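PDB 4QB7: fimbrium subunit Fim1C from Bacteroides vulgatus, which probably forms part of the tip of fimbriae, the cell-surface filaments through which the bacterium adheres and builds biofilms. Local coordinates for residues A[166-180]-A[319-333]. Numbering follows the deposited sequence.
Sequences HVLTQIANIKVKPDV and FKKGTKHTYVLTIKM. With SO4 (sulfate ion), chain B.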
loop_
_atom_site.group_PDB
_atom_site.type_symbol
_atom_site.label_atom_id
_atom_site.label_comp_id
_atom_site.label_asym_id
_atom_site.label_seq_id
_atom_site.Cartn_x
_atom_site.Cartn_y
_atom_site.Cartn_z
ATOM N N HIS A 166 -5.940 -5.734 -0.695
ATOM C CA HIS A 166 -4.993 -4.604 -0.750
ATOM C C HIS A 166 -4.931 -4.104 -2.190
ATOM O O HIS A 166 -4.548 -4.858 -3.102
ATOM C CB HIS A 166 -3.625 -5.019 -0.225
ATOM C CG HIS A 166 -3.644 -5.456 1.213
ATOM N ND1 HIS A 166 -3.537 -4.545 2.251
ATOM C CD2 HIS A 166 -3.731 -6.696 1.737
ATOM C CE1 HIS A 166 -3.565 -5.257 3.365
ATOM N NE2 HIS A 166 -3.682 -6.555 3.107
ATOM N N VAL A 167 -5.424 -2.874 -2.416
ATOM C CA VAL A 167 -5.563 -2.317 -3.765
ATOM C C VAL A 167 -4.359 -1.451 -4.177
ATOM O O VAL A 167 -4.307 -0.974 -5.313
ATOM C CB VAL A 167 -6.897 -1.564 -3.919
ATOM C CG1 VAL A 167 -8.068 -2.513 -3.675
ATOM C CG2 VAL A 167 -6.974 -0.342 -3.001
ATOM N N LEU A 168 -3.390 -1.273 -3.275
ATOM C CA LEU A 168 -2.167 -0.503 -3.539
ATOM C C LEU A 168 -1.000 -1.463 -3.850
ATOM O O LEU A 168 -1.208 -2.677 -3.965
ATOM C CB LEU A 168 -1.818 0.360 -2.292
ATOM C CG LEU A 168 -2.805 1.406 -1.831
ATOM C CD1 LEU A 168 -2.296 2.101 -0.609
ATOM C CD2 LEU A 168 -3.080 2.425 -2.912
ATOM N N THR A 169 0.217 -0.916 -3.997
ATOM C CA THR A 169 1.420 -1.715 -4.156
ATOM C C THR A 169 2.244 -1.541 -2.873
ATOM O O THR A 169 2.301 -0.437 -2.302
ATOM C CB THR A 169 2.185 -1.398 -5.450
ATOM O OG1 THR A 169 3.142 -2.428 -5.655
ATOM C CG2 THR A 169 2.886 -0.070 -5.431
ATOM N N GLN A 170 2.828 -2.629 -2.389
ATOM C CA GLN A 170 3.696 -2.539 -1.225
ATOM C C GLN A 170 5.178 -2.679 -1.605
ATOM O O GLN A 170 5.522 -3.588 -2.365
ATOM C CB GLN A 170 3.349 -3.603 -0.188
ATOM C CG GLN A 170 3.999 -3.297 1.150
ATOM C CD GLN A 170 3.897 -4.411 2.134
ATOM O OE1 GLN A 170 4.858 -4.757 2.805
ATOM N NE2 GLN A 170 2.732 -4.977 2.291
ATOM N N ILE A 171 6.042 -1.782 -1.082
ATOM C CA ILE A 171 7.507 -1.883 -1.169
ATOM C C ILE A 171 7.849 -2.389 0.215
ATOM O O ILE A 171 7.902 -1.589 1.164
ATOM C CB ILE A 171 8.277 -0.599 -1.610
ATOM C CG1 ILE A 171 7.747 0.014 -2.932
ATOM C CG2 ILE A 171 9.765 -0.851 -1.681
ATOM C CD1 ILE A 171 7.284 -1.018 -4.063
ATOM N N ALA A 172 7.842 -3.741 0.365
ATOM C CA ALA A 172 8.050 -4.425 1.651
ATOM C C ALA A 172 9.440 -4.165 2.219
ATOM O O ALA A 172 9.594 -4.073 3.440
ATOM C CB ALA A 172 7.841 -5.912 1.481
ATOM N N ASN A 173 10.451 -4.062 1.337
ATOM C CA ASN A 173 11.824 -3.789 1.720
ATOM C C ASN A 173 12.707 -3.517 0.528
ATOM O O ASN A 173 12.358 -3.806 -0.604
ATOM C CB ASN A 173 12.426 -4.951 2.529
ATOM C CG ASN A 173 13.132 -4.494 3.772
ATOM O OD1 ASN A 173 13.972 -3.607 3.740
ATOM N ND2 ASN A 173 12.768 -5.055 4.904
ATOM N N ILE A 174 13.861 -2.927 0.813
ATOM C CA ILE A 174 14.981 -2.680 -0.083
ATOM C C ILE A 174 16.175 -3.209 0.706
ATOM O O ILE A 174 16.460 -2.716 1.800
ATOM C CB ILE A 174 15.109 -1.234 -0.583
ATOM C CG1 ILE A 174 13.828 -0.820 -1.321
ATOM C CG2 ILE A 174 16.321 -1.136 -1.509
ATOM C CD1 ILE A 174 13.655 0.599 -1.584
ATOM N N LYS A 175 16.753 -4.326 0.222
ATOM C CA LYS A 175 17.870 -5.043 0.820
ATOM C C LYS A 175 19.137 -4.822 -0.013
ATOM O O LYS A 175 19.047 -4.792 -1.237
ATOM C CB LYS A 175 17.523 -6.533 0.881
ATOM C CG LYS A 175 16.433 -6.927 1.876
ATOM C CD LYS A 175 16.351 -8.422 1.936
ATOM C CE LYS A 175 15.368 -8.940 2.953
ATOM N NZ LYS A 175 14.946 -10.327 2.615
ATOM N N VAL A 176 20.317 -4.662 0.623
ATOM C CA VAL A 176 21.581 -4.418 -0.099
ATOM C C VAL A 176 22.681 -5.399 0.314
ATOM O O VAL A 176 22.760 -5.779 1.473
ATOM C CB VAL A 176 22.093 -2.958 0.070
ATOM C CG1 VAL A 176 23.193 -2.648 -0.930
ATOM C CG2 VAL A 176 20.967 -1.931 -0.062
ATOM N N LYS A 177 23.557 -5.782 -0.631
ATOM C CA LYS A 177 24.724 -6.625 -0.330
ATOM C C LYS A 177 25.840 -6.401 -1.350
ATOM O O LYS A 177 25.527 -6.146 -2.514
ATOM C CB LYS A 177 24.358 -8.119 -0.285
ATOM C CG LYS A 177 23.728 -8.640 -1.556
ATOM C CD LYS A 177 23.638 -10.117 -1.602
ATOM C CE LYS A 177 22.815 -10.517 -2.800
ATOM N NZ LYS A 177 22.474 -11.960 -2.772
ATOM N N PRO A 178 27.134 -6.570 -0.983
ATOM C CA PRO A 178 28.191 -6.540 -2.010
ATOM C C PRO A 178 28.177 -7.866 -2.799
ATOM O O PRO A 178 27.523 -8.825 -2.345
ATOM C CB PRO A 178 29.458 -6.389 -1.175
ATOM C CG PRO A 178 29.153 -7.129 0.087
ATOM C CD PRO A 178 27.695 -6.899 0.351
ATOM N N ASP A 179 28.857 -7.942 -3.979
ATOM C CA ASP A 179 28.843 -9.194 -4.774
ATOM C C ASP A 179 29.895 -10.207 -4.281
ATOM O O ASP A 179 29.852 -11.370 -4.667
ATOM C CB ASP A 179 29.005 -8.933 -6.296
ATOM C CG ASP A 179 30.311 -8.292 -6.732
ATOM O OD1 ASP A 179 30.891 -7.516 -5.933
ATOM O OD2 ASP A 179 30.713 -8.498 -7.902
ATOM N N VAL A 180 30.827 -9.762 -3.440
ATOM C CA VAL A 180 31.915 -10.568 -2.877
ATOM C C VAL A 180 32.040 -10.296 -1.379
ATOM O O VAL A 180 31.602 -9.245 -0.892
ATOM C CB VAL A 180 33.293 -10.312 -3.589
ATOM C CG1 VAL A 180 33.263 -10.743 -5.042
ATOM C CG2 VAL A 180 33.743 -8.861 -3.470
ATOM N N PHE A 319 5.823 -2.219 -9.142
ATOM C CA PHE A 319 4.799 -1.392 -8.512
ATOM C C PHE A 319 3.411 -1.933 -8.966
ATOM O O PHE A 319 2.513 -1.171 -9.341
ATOM C CB PHE A 319 5.011 0.109 -8.788
ATOM C CG PHE A 319 5.857 0.871 -7.792
ATOM C CD1 PHE A 319 7.139 0.437 -7.460
ATOM C CD2 PHE A 319 5.430 2.098 -7.287
ATOM C CE1 PHE A 319 7.974 1.215 -6.625
ATOM C CE2 PHE A 319 6.264 2.869 -6.451
ATOM C CZ PHE A 319 7.521 2.414 -6.115
ATOM N N LYS A 320 3.263 -3.280 -8.932
ATOM C CA LYS A 320 2.042 -4.001 -9.314
ATOM C C LYS A 320 0.985 -3.942 -8.213
ATOM O O LYS A 320 1.302 -4.163 -7.033
ATOM C CB LYS A 320 2.348 -5.480 -9.606
ATOM C CG LYS A 320 3.117 -5.771 -10.872
ATOM C CD LYS A 320 3.490 -7.256 -10.952
ATOM C CE LYS A 320 3.275 -7.768 -12.352
ATOM N NZ LYS A 320 4.008 -9.031 -12.604
ATOM N N LYS A 321 -0.275 -3.692 -8.598
ATOM C CA LYS A 321 -1.414 -3.698 -7.670
ATOM C C LYS A 321 -1.523 -5.046 -6.972
ATOM O O LYS A 321 -1.416 -6.089 -7.621
ATOM C CB LYS A 321 -2.701 -3.413 -8.448
ATOM C CG LYS A 321 -3.926 -3.205 -7.609
ATOM C CD LYS A 321 -5.083 -2.734 -8.494
ATOM C CE LYS A 321 -6.437 -2.860 -7.827
ATOM N NZ LYS A 321 -6.767 -4.267 -7.542
ATOM N N GLY A 322 -1.706 -5.012 -5.660
ATOM C CA GLY A 322 -1.874 -6.211 -4.855
ATOM C C GLY A 322 -0.657 -7.103 -4.735
ATOM O O GLY A 322 -0.796 -8.283 -4.388
ATOM N N THR A 323 0.548 -6.541 -4.994
ATOM C CA THR A 323 1.839 -7.230 -4.896
ATOM C C THR A 323 2.695 -6.568 -3.825
ATOM O O THR A 323 2.669 -5.344 -3.694
ATOM C CB THR A 323 2.543 -7.213 -6.263
ATOM O OG1 THR A 323 1.708 -7.833 -7.223
ATOM C CG2 THR A 323 3.856 -7.953 -6.271
ATOM N N LYS A 324 3.442 -7.387 -3.062
ATOM C CA LYS A 324 4.490 -6.985 -2.114
ATOM C C LYS A 324 5.830 -7.096 -2.859
ATOM O O LYS A 324 6.210 -8.208 -3.232
ATOM C CB LYS A 324 4.531 -7.880 -0.845
ATOM C CG LYS A 324 3.357 -7.746 0.104
ATOM C CD LYS A 324 3.694 -8.241 1.516
ATOM C CE LYS A 324 3.419 -9.708 1.744
ATOM N NZ LYS A 324 3.978 -10.164 3.042
ATOM N N HIS A 325 6.539 -5.978 -3.090
ATOM C CA HIS A 325 7.852 -6.015 -3.763
ATOM C C HIS A 325 8.996 -5.836 -2.774
ATOM O O HIS A 325 8.958 -4.936 -1.924
ATOM C CB HIS A 325 7.982 -4.944 -4.855
ATOM C CG HIS A 325 6.994 -5.044 -5.979
ATOM N ND1 HIS A 325 7.252 -5.813 -7.098
ATOM C CD2 HIS A 325 5.829 -4.376 -6.170
ATOM C CE1 HIS A 325 6.217 -5.635 -7.903
ATOM N NE2 HIS A 325 5.349 -4.760 -7.397
ATOM N N THR A 326 9.999 -6.716 -2.870
ATOM C CA THR A 326 11.257 -6.610 -2.122
ATOM C C THR A 326 12.343 -6.494 -3.148
ATOM O O THR A 326 12.517 -7.424 -3.950
ATOM C CB THR A 326 11.530 -7.797 -1.171
ATOM O OG1 THR A 326 10.465 -7.952 -0.232
ATOM C CG2 THR A 326 12.885 -7.665 -0.455
ATOM N N TYR A 327 13.055 -5.367 -3.165
ATOM C CA TYR A 327 14.161 -5.206 -4.113
ATOM C C TYR A 327 15.460 -5.602 -3.458
ATOM O O TYR A 327 15.764 -5.127 -2.356
ATOM C CB TYR A 327 14.260 -3.776 -4.626
ATOM C CG TYR A 327 13.019 -3.254 -5.300
ATOM C CD1 TYR A 327 12.581 -3.791 -6.509
ATOM C CD2 TYR A 327 12.323 -2.168 -4.775
ATOM C CE1 TYR A 327 11.424 -3.319 -7.132
ATOM C CE2 TYR A 327 11.177 -1.671 -5.403
ATOM C CZ TYR A 327 10.727 -2.257 -6.576
ATOM O OH TYR A 327 9.615 -1.762 -7.215
ATOM N N VAL A 328 16.212 -6.504 -4.102
ATOM C CA VAL A 328 17.525 -6.895 -3.596
ATOM C C VAL A 328 18.552 -6.298 -4.538
ATOM O O VAL A 328 18.557 -6.617 -5.730
ATOM C CB VAL A 328 17.675 -8.419 -3.402
ATOM C CG1 VAL A 328 19.069 -8.777 -2.878
ATOM C CG2 VAL A 328 16.581 -8.952 -2.473
ATOM N N LEU A 329 19.380 -5.392 -4.005
ATOM C CA LEU A 329 20.451 -4.658 -4.712
ATOM C C LEU A 329 21.813 -5.249 -4.419
ATOM O O LEU A 329 22.204 -5.348 -3.241
ATOM C CB LEU A 329 20.477 -3.179 -4.272
ATOM C CG LEU A 329 19.497 -2.174 -4.833
ATOM C CD1 LEU A 329 18.035 -2.647 -4.725
ATOM C CD2 LEU A 329 19.674 -0.881 -4.116
ATOM N N THR A 330 22.539 -5.642 -5.487
ATOM C CA THR A 330 23.877 -6.187 -5.372
ATOM C C THR A 330 24.850 -5.142 -5.881
ATOM O O THR A 330 24.824 -4.792 -7.058
ATOM C CB THR A 330 24.026 -7.546 -6.098
ATOM O OG1 THR A 330 23.103 -8.482 -5.552
ATOM C CG2 THR A 330 25.433 -8.118 -5.961
ATOM N N ILE A 331 25.695 -4.626 -4.986
ATOM C CA ILE A 331 26.715 -3.658 -5.365
ATOM C C ILE A 331 27.917 -4.442 -5.884
ATOM O O ILE A 331 28.481 -5.243 -5.145
ATOM C CB ILE A 331 27.065 -2.717 -4.193
ATOM C CG1 ILE A 331 25.787 -2.036 -3.624
ATOM C CG2 ILE A 331 28.100 -1.706 -4.665
ATOM C CD1 ILE A 331 26.015 -1.209 -2.411
ATOM N N LYS A 332 28.241 -4.278 -7.181
ATOM C CA LYS A 332 29.373 -4.946 -7.834
ATOM C C LYS A 332 30.632 -4.204 -7.459
ATOM O O LYS A 332 30.742 -3.013 -7.752
ATOM C CB LYS A 332 29.197 -4.988 -9.354
ATOM C CG LYS A 332 28.389 -6.179 -9.854
ATOM C CD LYS A 332 28.671 -6.442 -11.348
ATOM C CE LYS A 332 29.940 -7.233 -11.612
ATOM N NZ LYS A 332 30.734 -6.682 -12.754
HETATM N N MSE A 333 31.554 -4.878 -6.758
HETATM C CA MSE A 333 32.797 -4.284 -6.274
HETATM C C MSE A 333 33.853 -4.088 -7.364
HETATM O O MSE A 333 34.732 -3.272 -7.161
HETATM C CB MSE A 333 33.377 -5.125 -5.135
HETATM C CG MSE A 333 32.439 -5.233 -3.923
HETATM SE SE MSE A 333 32.016 -3.502 -3.103
HETATM C CE MSE A 333 33.700 -2.956 -2.643
HETATM S S SO4 B . 19.351 -12.456 -0.576
HETATM O O1 SO4 B . 19.405 -13.659 0.250
HETATM O O2 SO4 B . 18.974 -12.780 -1.960
HETATM O O3 SO4 B . 18.354 -11.538 -0.006
HETATM O O4 SO4 B . 20.693 -11.886 -0.543
HETATM O O HOH W 1 -5.742 -5.805 -5.415
#
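V167 rests its carbonyl O against the CG of K321, whose lysine chain runs past it to a salt bridge with D213. One residue on, the L168 carbonyl takes the N-H of G322, inside the type II turn K320-T323. T169 then swings its OG1 anti to the backbone N (chi1 -167°), over to K320 O at 2.9 Å. It comes from above that carbonyl's plane, while T323 N arrives from the other face, a double grip that pins the turn. The same OG1 lies at the edge of the H325 ring, whose NE2 accepts from K320 N and whose ND1 reaches D342. Q170 lays its amide alongside K324, NE2 to CD 3.5 Å. On the other face I171 crosses F319 at about a right angle, CD1 to CE1 3.5 Å, and sets CG2 near Y327. A beta bulge at A172 shifts the register by one, yet A172 N still donates to H325 O. Regular parallel pairing resumes at N173: I174 meets the edge of the Y327 ring through CG1, V176 CG1 touches I331 CD1 at 3.5 Å, and K177 passes T330 OG1 to hold a sulfate, probably from crystallisation, through NZ. Past P178, D179 receives M333 N on OD1 (2.8 Å), from above the carboxylate plane; an alanine here would probably leave the M333 N-H without this acceptor and the chain after strand 323-331 less firmly tied. The two segments lie on neighbouring parallel strands, 159-178 and 323-331, of a mixed sheet otherwise rich in antiparallel pairs, part of the beta-rich fimbrillin fold of the transthyretin-like clan.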